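Local coordinates for protein histidine acid phosphatase (Bifidobacterium longum subsp. infantis, PDB 6RXF) that probably releases phosphate from inositol hexakisphosphate (phytate) and other inositol polyphosphates, and from 2,3-bisphosphoglycerate, at residues Glu232-Asp237 and Thr428-Tyr433; Tyr13-Gln18 and Ala352-Asp357; Ser90-Ala95 and Ile317-Met322. The protein carries 1 engineered substitution. All coordinates share one frame; numbering follows the deposited sequence.

Contact 1 sets a helix end on a loop, contact 2 an N-terminal loop on a helix, and contact 3 helix on helix. Contacts 1 and 2 have centres 14 Å apart and share a zinc ion, bound by Glu-232 and Glu-356. Tyr-433 OH lies 2.6 Å from Asp-354 OD2, a probable hydrogen bond, and Ile-235 CD1 packs 3.6 Å from Ala-355 CB. Contact 3, its centre 18 Å from that of contact 2, touches it: Tyr-14 CZ lies 3.5 Å from Ala-320 CB. Contacts 1 and 3 stay about 10 Å apart at their nearest atoms. Contact 3 adjoins a different zinc site that includes Glu-98 and His-330. Through Ser-16 O, contact 2 reaches Arg-48 of the family's Arg-His-Gly motif.

Contact 1 (Glu232-Asp237 and Thr428-Tyr433). With ZN (zinc ion), chain Q.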
# COMPACT_ATOMS: atom_id res chain seq x y z
N GLU B 232 -3.94 20.39 -6.80
CA GLU B 232 -5.01 19.42 -7.03
C GLU B 232 -6.16 20.04 -7.81
O GLU B 232 -6.83 19.34 -8.59
CB GLU B 232 -5.51 18.87 -5.69
CG GLU B 232 -4.59 17.79 -5.11
CD GLU B 232 -5.25 16.95 -4.03
OE1 GLU B 232 -5.52 15.76 -4.30
OE2 GLU B 232 -5.50 17.48 -2.93
N LYS B 233 -6.42 21.33 -7.62
CA LYS B 233 -7.39 22.02 -8.46
C LYS B 233 -6.93 22.04 -9.91
O LYS B 233 -7.73 21.81 -10.82
CB LYS B 233 -7.61 23.44 -7.93
CG LYS B 233 -8.83 24.14 -8.50
CD LYS B 233 -8.46 25.37 -9.31
CE LYS B 233 -9.69 26.19 -9.66
NZ LYS B 233 -10.71 25.39 -10.40
N THR B 234 -5.64 22.32 -10.14
CA THR B 234 -5.11 22.34 -11.49
C THR B 234 -5.22 20.97 -12.15
O THR B 234 -5.59 20.87 -13.33
CB THR B 234 -3.65 22.81 -11.47
OG1 THR B 234 -3.59 24.15 -10.98
CG2 THR B 234 -3.04 22.76 -12.85
N ILE B 235 -4.91 19.91 -11.41
CA ILE B 235 -5.00 18.56 -11.94
C ILE B 235 -6.46 18.17 -12.15
O ILE B 235 -6.81 17.50 -13.13
CB ILE B 235 -4.27 17.58 -11.02
CG1 ILE B 235 -2.76 17.87 -11.02
CG2 ILE B 235 -4.53 16.14 -11.42
CD1 ILE B 235 -1.99 17.22 -9.90
N GLY B 236 -7.34 18.59 -11.24
CA GLY B 236 -8.76 18.29 -11.37
C GLY B 236 -9.42 18.96 -12.56
O GLY B 236 -10.50 18.53 -12.98
N ASP B 237 -8.80 20.01 -13.11
CA ASP B 237 -9.32 20.70 -14.28
C ASP B 237 -8.54 20.37 -15.54
O ASP B 237 -8.64 21.08 -16.54
CB ASP B 237 -9.33 22.21 -14.04
CG ASP B 237 -10.37 22.63 -13.02
OD1 ASP B 237 -11.19 21.78 -12.62
OD2 ASP B 237 -10.36 23.81 -12.61
N THR B 428 0.56 25.49 -10.51
CA THR B 428 0.32 25.34 -11.94
C THR B 428 1.35 24.47 -12.64
O THR B 428 0.99 23.79 -13.61
CB THR B 428 0.27 26.72 -12.62
OG1 THR B 428 1.35 27.53 -12.15
CG2 THR B 428 -1.04 27.41 -12.31
N ASP B 429 2.61 24.49 -12.21
CA ASP B 429 3.65 23.60 -12.72
C ASP B 429 3.69 22.39 -11.79
O ASP B 429 4.44 22.35 -10.82
CB ASP B 429 4.99 24.31 -12.79
CG ASP B 429 6.08 23.45 -13.41
OD1 ASP B 429 5.77 22.35 -13.90
OD2 ASP B 429 7.25 23.89 -13.42
N VAL B 430 2.87 21.38 -12.11
CA VAL B 430 2.55 20.34 -11.14
C VAL B 430 3.18 19.00 -11.49
O VAL B 430 3.91 18.87 -12.49
CB VAL B 430 1.02 20.18 -11.01
CG1 VAL B 430 0.37 21.50 -10.66
CG2 VAL B 430 0.43 19.61 -12.31
N TYR B 431 2.90 18.00 -10.66
CA TYR B 431 3.39 16.65 -10.86
C TYR B 431 2.73 16.02 -12.08
O TYR B 431 1.50 16.05 -12.22
CB TYR B 431 3.10 15.83 -9.60
CG TYR B 431 3.11 14.33 -9.75
CD1 TYR B 431 4.29 13.61 -9.58
CD2 TYR B 431 1.94 13.62 -10.01
CE1 TYR B 431 4.31 12.23 -9.69
CE2 TYR B 431 1.95 12.24 -10.12
CZ TYR B 431 3.14 11.55 -9.96
OH TYR B 431 3.16 10.18 -10.08
N THR B 432 3.55 15.49 -12.99
CA THR B 432 3.08 14.75 -14.15
C THR B 432 3.97 13.54 -14.35
O THR B 432 5.04 13.41 -13.74
CB THR B 432 3.11 15.60 -15.44
OG1 THR B 432 4.47 15.81 -15.84
CG2 THR B 432 2.42 16.94 -15.25
N TYR B 433 3.53 12.63 -15.22
CA TYR B 433 4.38 11.51 -15.59
C TYR B 433 5.60 11.95 -16.39
O TYR B 433 6.62 11.26 -16.40
CB TYR B 433 3.58 10.46 -16.37
CG TYR B 433 2.69 9.60 -15.49
CD1 TYR B 433 2.71 9.75 -14.11
CD2 TYR B 433 1.84 8.66 -16.04
CE1 TYR B 433 1.91 8.98 -13.29
CE2 TYR B 433 1.03 7.87 -15.24
CZ TYR B 433 1.07 8.04 -13.86
OH TYR B 433 0.28 7.26 -13.03
ZN ZN Q . -6.96 15.87 -1.84
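The last turn of helix 226-236 packs on an irregular loop, with Thr-234 and Ile-235 facing Thr-428 and Val-430. No hydrogen bond joins the two segments. The closest packing is aliphatic. Ile-235 CG1 lies 3.9 Å from Val-430 CG2, and the two side chains run alongside one another with opposite sense. CG1 of Ile-235 is anti to its own carbonyl carbon (chi1 -66°), and its outer carbons reach the loop although its CB does not aim at it. Ile-235 CD1 then approaches Tyr-431 O at 4.4 Å. Thr-234 brings its methyl CG2 to 4.2 Å from Val-430 CG1. Its hydroxyl OG1 is turned the other way round the CB, 4.2 Å from Thr-428 CA. OG1 is within hydrogen-bonding distance of two carbonyls, Thr-427 O, the stronger partner, and Gly-230 O. Its one proton can serve them only in turn or shared. At the helix end Lys-233 NZ makes a 2.7 Å salt bridge to the syn side of Asp-237 OD2, 21° out of the carboxylate plane. Glu-232, pointing away from the loop, binds zinc through OE2 at 2.4 Å. Glu-356 and Glu-360 bind the same ion. Both come from helix 342-361, which also receives Ile-235 on Trp-351 and Ala-355, and Val-430 on Tyr-359. The Tyr-359 hydroxyl hydrogen-bonds Tyr-431 N, so the loop and helix 226-236 both rest on helix 342-361.

Contact 2 (Tyr13-Gln18 and Ala352-Asp357); sequences YYSSKQ and ALDAED. With ZN (zinc ion), chain Q.
The Asp-354 carboxylate faces Ser-15 OG with its OD1, while its OD2 is gripped by the Tyr-433 hydroxyl and, weakly, by Gly-440 N. The Ser-15 OG to Asp-354 OD1 distance is 2.3 Å. OG is the donor as modelled, but the bond as built is implausibly short, and its exact geometry is doubtful. Ser-15 points at the helix, and its OG lies anti to the backbone N (chi1 -171°), which carries it forward to the carboxylate. The CB of Asp-354 does not point straight at the loop, but its carboxylate end reaches it. The two partners of OD2 probably help to fix the rotation of the carboxylate. Leu-353 lies alongside, its CB 4.1 Å from Ser-15 OG. One helical turn beyond Asp-354, Asp-357 OD2 stands 4.0 Å from Ser-16 OG, too far for a hydrogen bond.

The loop folds into a short 3-10 turn after Ser-15, which has a positive phi (51°). In this turn Lys-17 N bonds Tyr-14 O at 3.1 Å and Gln-18 N bonds Ser-15 O at 3.0 Å. Lys-17 NZ remains 6.5 Å from Asp-357 OD2, a charge attraction at most.

Glu-356 takes no part in the loop contact and binds zinc through OE2 at 2.0 Å. Tyr-14 and Lys-17 pack on helix 305-321, so the N-terminal strip touches two helices. Ser-16 O accepts a hydrogen bond from Arg-48 NH1. Arg-48 belongs to the Arg-His-Gly motif typical of histidine phosphatases, whose histidine is the phosphate-accepting nucleophile in this family.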
# COMPACT_ATOMS: atom_id res chain seq x y z
N TYR B 13 -2.10 -0.01 -16.29
CA TYR B 13 -1.82 1.12 -15.42
C TYR B 13 -2.71 0.98 -14.19
O TYR B 13 -3.81 1.52 -14.13
CB TYR B 13 -2.06 2.46 -16.14
CG TYR B 13 -1.29 2.62 -17.43
CD1 TYR B 13 -1.74 2.05 -18.61
CD2 TYR B 13 -0.11 3.35 -17.46
CE1 TYR B 13 -1.04 2.20 -19.80
CE2 TYR B 13 0.61 3.50 -18.63
CZ TYR B 13 0.13 2.93 -19.80
OH TYR B 13 0.84 3.08 -20.96
N TYR B 14 -2.23 0.21 -13.21
CA TYR B 14 -3.00 -0.13 -12.03
C TYR B 14 -2.77 0.81 -10.86
O TYR B 14 -3.45 0.67 -9.84
CB TYR B 14 -2.65 -1.55 -11.57
CG TYR B 14 -3.10 -2.64 -12.50
CD1 TYR B 14 -4.33 -2.58 -13.15
CD2 TYR B 14 -2.30 -3.75 -12.73
CE1 TYR B 14 -4.74 -3.58 -14.00
CE2 TYR B 14 -2.70 -4.76 -13.58
CZ TYR B 14 -3.92 -4.67 -14.21
OH TYR B 14 -4.31 -5.69 -15.05
N SER B 15 -1.81 1.74 -10.97
CA SER B 15 -1.45 2.63 -9.87
C SER B 15 -1.17 1.83 -8.59
O SER B 15 -0.58 0.75 -8.65
CB SER B 15 -2.55 3.66 -9.63
OG SER B 15 -2.12 4.65 -8.71
N SER B 16 -1.61 2.35 -7.44
CA SER B 16 -1.33 1.70 -6.16
C SER B 16 -2.16 0.43 -5.94
O SER B 16 -2.01 -0.21 -4.89
CB SER B 16 -1.56 2.69 -5.01
OG SER B 16 -2.93 3.04 -4.89
N LYS B 17 -3.02 0.06 -6.87
CA LYS B 17 -3.68 -1.23 -6.82
C LYS B 17 -2.88 -2.32 -7.53
O LYS B 17 -3.37 -3.45 -7.66
CB LYS B 17 -5.09 -1.14 -7.43
CG LYS B 17 -6.19 -0.91 -6.40
CD LYS B 17 -5.95 0.37 -5.60
CE LYS B 17 -6.98 0.55 -4.50
NZ LYS B 17 -6.66 1.74 -3.67
N GLN B 18 -1.67 -2.01 -7.99
CA GLN B 18 -0.86 -2.98 -8.71
C GLN B 18 -0.66 -4.24 -7.87
O GLN B 18 -0.26 -4.14 -6.70
CB GLN B 18 0.50 -2.37 -9.06
CG GLN B 18 1.55 -3.41 -9.44
CD GLN B 18 1.36 -3.95 -10.84
OE1 GLN B 18 1.16 -3.19 -11.79
NE2 GLN B 18 1.42 -5.28 -10.98
N ALA B 352 -4.16 10.76 -12.42
CA ALA B 352 -5.01 11.50 -11.50
C ALA B 352 -5.02 10.88 -10.11
O ALA B 352 -5.05 11.60 -9.10
CB ALA B 352 -6.44 11.58 -12.05
N LEU B 353 -4.97 9.55 -10.02
CA LEU B 353 -4.89 8.89 -8.72
C LEU B 353 -3.51 9.09 -8.09
O LEU B 353 -3.40 9.45 -6.91
CB LEU B 353 -5.18 7.40 -8.86
CG LEU B 353 -6.63 7.02 -9.13
CD1 LEU B 353 -6.78 5.51 -8.97
CD2 LEU B 353 -7.55 7.77 -8.20
N ASP B 354 -2.45 8.84 -8.87
CA ASP B 354 -1.10 9.00 -8.35
C ASP B 354 -0.87 10.41 -7.84
O ASP B 354 -0.20 10.61 -6.82
CB ASP B 354 -0.08 8.63 -9.43
CG ASP B 354 0.06 7.11 -9.61
OD1 ASP B 354 -0.55 6.35 -8.82
OD2 ASP B 354 0.77 6.67 -10.55
N ALA B 355 -1.45 11.41 -8.51
CA ALA B 355 -1.20 12.80 -8.14
C ALA B 355 -1.67 13.11 -6.72
O ALA B 355 -0.91 13.67 -5.92
CB ALA B 355 -1.86 13.74 -9.15
N GLU B 356 -2.91 12.74 -6.39
CA GLU B 356 -3.44 12.98 -5.05
C GLU B 356 -2.59 12.30 -3.99
O GLU B 356 -2.27 12.88 -2.94
CB GLU B 356 -4.89 12.49 -4.95
CG GLU B 356 -5.41 12.46 -3.51
OE1 GLU B 356 -7.60 12.98 -4.23
OE2 GLU B 356 -6.91 13.89 -2.36
N ASP B 357 -2.26 11.03 -4.24
CA ASP B 357 -1.37 10.29 -3.34
C ASP B 357 -0.00 10.96 -3.24
O ASP B 357 0.54 11.10 -2.14
CB ASP B 357 -1.25 8.85 -3.82
CG ASP B 357 -2.30 7.94 -3.21
OD1 ASP B 357 -2.84 8.29 -2.14
OD2 ASP B 357 -2.57 6.85 -3.78
ZN ZN Q . -6.96 15.87 -1.84

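Contact 3 (Ser90-Ala95 and Ile317-Met322); sequences SGITAA and IIAADM
Two helical segments face each other here, with Ile-92 CA 7.4 Å from Ala-319 CA. Further along, Ala-95 CA is 8.4 Å from Met-322 CA. Segment 90-95 lies in the second half of helix 79-99. Segment 317-322 is the end of helix 305-321, and Met-322 is the first residue to leave helical angles, its N still bonded weakly to Ile-318 O and Ala-319 O. Met-322 does much of the bridging. Its SD lies 4.0 Å from Ile-92 CG1, and the two side chains cross at about a right angle. The chain bends at its last torsion (chi3 74°), which swings the methyl CE to 3.8 Å from Ala-95 CB. Ile-92 sends CG1 out anti to its backbone N (chi1 -167°). Its CD1 thereby arrives at the other helix, 4.4 Å from both Ile-318 CG1 and Ala-319 CB.

The Ala-95 side chain is about 4 Å from that of His-330, which binds a zinc ion together with Glu-98. The contact itself is purely apolar. No hydrogen bond or charge pairs the segments, so between them only van der Waals packing and burial of apolar surface act, close to a metal site.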
# COMPACT_ATOMS: atom_id res chain seq x y z
N SER B 90 -22.51 -7.14 -12.76
CA SER B 90 -23.08 -8.21 -11.95
C SER B 90 -22.00 -9.17 -11.46
O SER B 90 -22.05 -9.64 -10.32
CB SER B 90 -24.13 -8.97 -12.76
OG SER B 90 -25.39 -8.34 -12.66
N GLY B 91 -21.03 -9.49 -12.32
CA GLY B 91 -19.95 -10.38 -11.92
C GLY B 91 -19.16 -9.86 -10.74
O GLY B 91 -19.04 -10.53 -9.71
N ILE B 92 -18.62 -8.64 -10.86
CA ILE B 92 -17.74 -8.14 -9.81
C ILE B 92 -18.53 -7.86 -8.54
O ILE B 92 -17.99 -7.97 -7.43
CB ILE B 92 -16.95 -6.90 -10.28
CG1 ILE B 92 -15.81 -6.59 -9.31
CG2 ILE B 92 -17.86 -5.68 -10.47
CD1 ILE B 92 -14.80 -5.61 -9.83
N THR B 93 -19.82 -7.54 -8.66
CA THR B 93 -20.67 -7.35 -7.48
C THR B 93 -20.91 -8.67 -6.77
O THR B 93 -20.83 -8.74 -5.54
CB THR B 93 -21.99 -6.71 -7.89
OG1 THR B 93 -21.76 -5.36 -8.30
CG2 THR B 93 -22.98 -6.72 -6.72
N ALA B 94 -21.22 -9.73 -7.53
CA ALA B 94 -21.43 -11.03 -6.92
C ALA B 94 -20.18 -11.52 -6.21
O ALA B 94 -20.26 -12.11 -5.12
CB ALA B 94 -21.88 -12.05 -7.97
N ALA B 95 -19.01 -11.29 -6.81
CA ALA B 95 -17.77 -11.76 -6.21
C ALA B 95 -17.51 -11.05 -4.88
O ALA B 95 -17.18 -11.69 -3.88
CB ALA B 95 -16.61 -11.56 -7.18
N ILE B 317 -9.06 -1.61 -11.90
CA ILE B 317 -7.86 -1.92 -11.13
C ILE B 317 -8.18 -2.89 -9.99
O ILE B 317 -7.36 -3.77 -9.68
CB ILE B 317 -7.17 -0.64 -10.63
CG1 ILE B 317 -8.04 0.12 -9.63
CG2 ILE B 317 -6.80 0.27 -11.81
CD1 ILE B 317 -7.39 1.37 -9.13
N ILE B 318 -9.35 -2.78 -9.37
CA ILE B 318 -9.69 -3.74 -8.32
C ILE B 318 -9.95 -5.12 -8.94
O ILE B 318 -9.65 -6.15 -8.32
CB ILE B 318 -10.87 -3.26 -7.46
CG1 ILE B 318 -11.68 -4.42 -6.92
CG2 ILE B 318 -11.82 -2.45 -8.23
CD1 ILE B 318 -11.12 -4.96 -5.70
N ALA B 319 -10.49 -5.16 -10.16
CA ALA B 319 -10.62 -6.43 -10.87
C ALA B 319 -9.27 -7.14 -10.98
O ALA B 319 -9.19 -8.36 -10.81
CB ALA B 319 -11.23 -6.21 -12.25
N ALA B 320 -8.21 -6.38 -11.27
CA ALA B 320 -6.86 -6.95 -11.24
C ALA B 320 -6.56 -7.56 -9.87
O ALA B 320 -5.92 -8.61 -9.78
CB ALA B 320 -5.82 -5.89 -11.58
N ASP B 321 -7.01 -6.91 -8.80
CA ASP B 321 -6.78 -7.45 -7.47
C ASP B 321 -7.68 -8.64 -7.15
O ASP B 321 -7.36 -9.42 -6.25
CB ASP B 321 -6.97 -6.35 -6.43
CG ASP B 321 -5.89 -5.29 -6.51
OD1 ASP B 321 -4.86 -5.56 -7.17
OD2 ASP B 321 -6.06 -4.20 -5.93
N MET B 322 -8.80 -8.79 -7.86
CA MET B 322 -9.75 -9.86 -7.59
C MET B 322 -9.58 -11.04 -8.54
O MET B 322 -10.54 -11.77 -8.80
CB MET B 322 -11.18 -9.33 -7.68
CG MET B 322 -11.50 -8.28 -6.63
SD MET B 322 -13.27 -7.91 -6.51
CE MET B 322 -13.87 -9.38 -5.68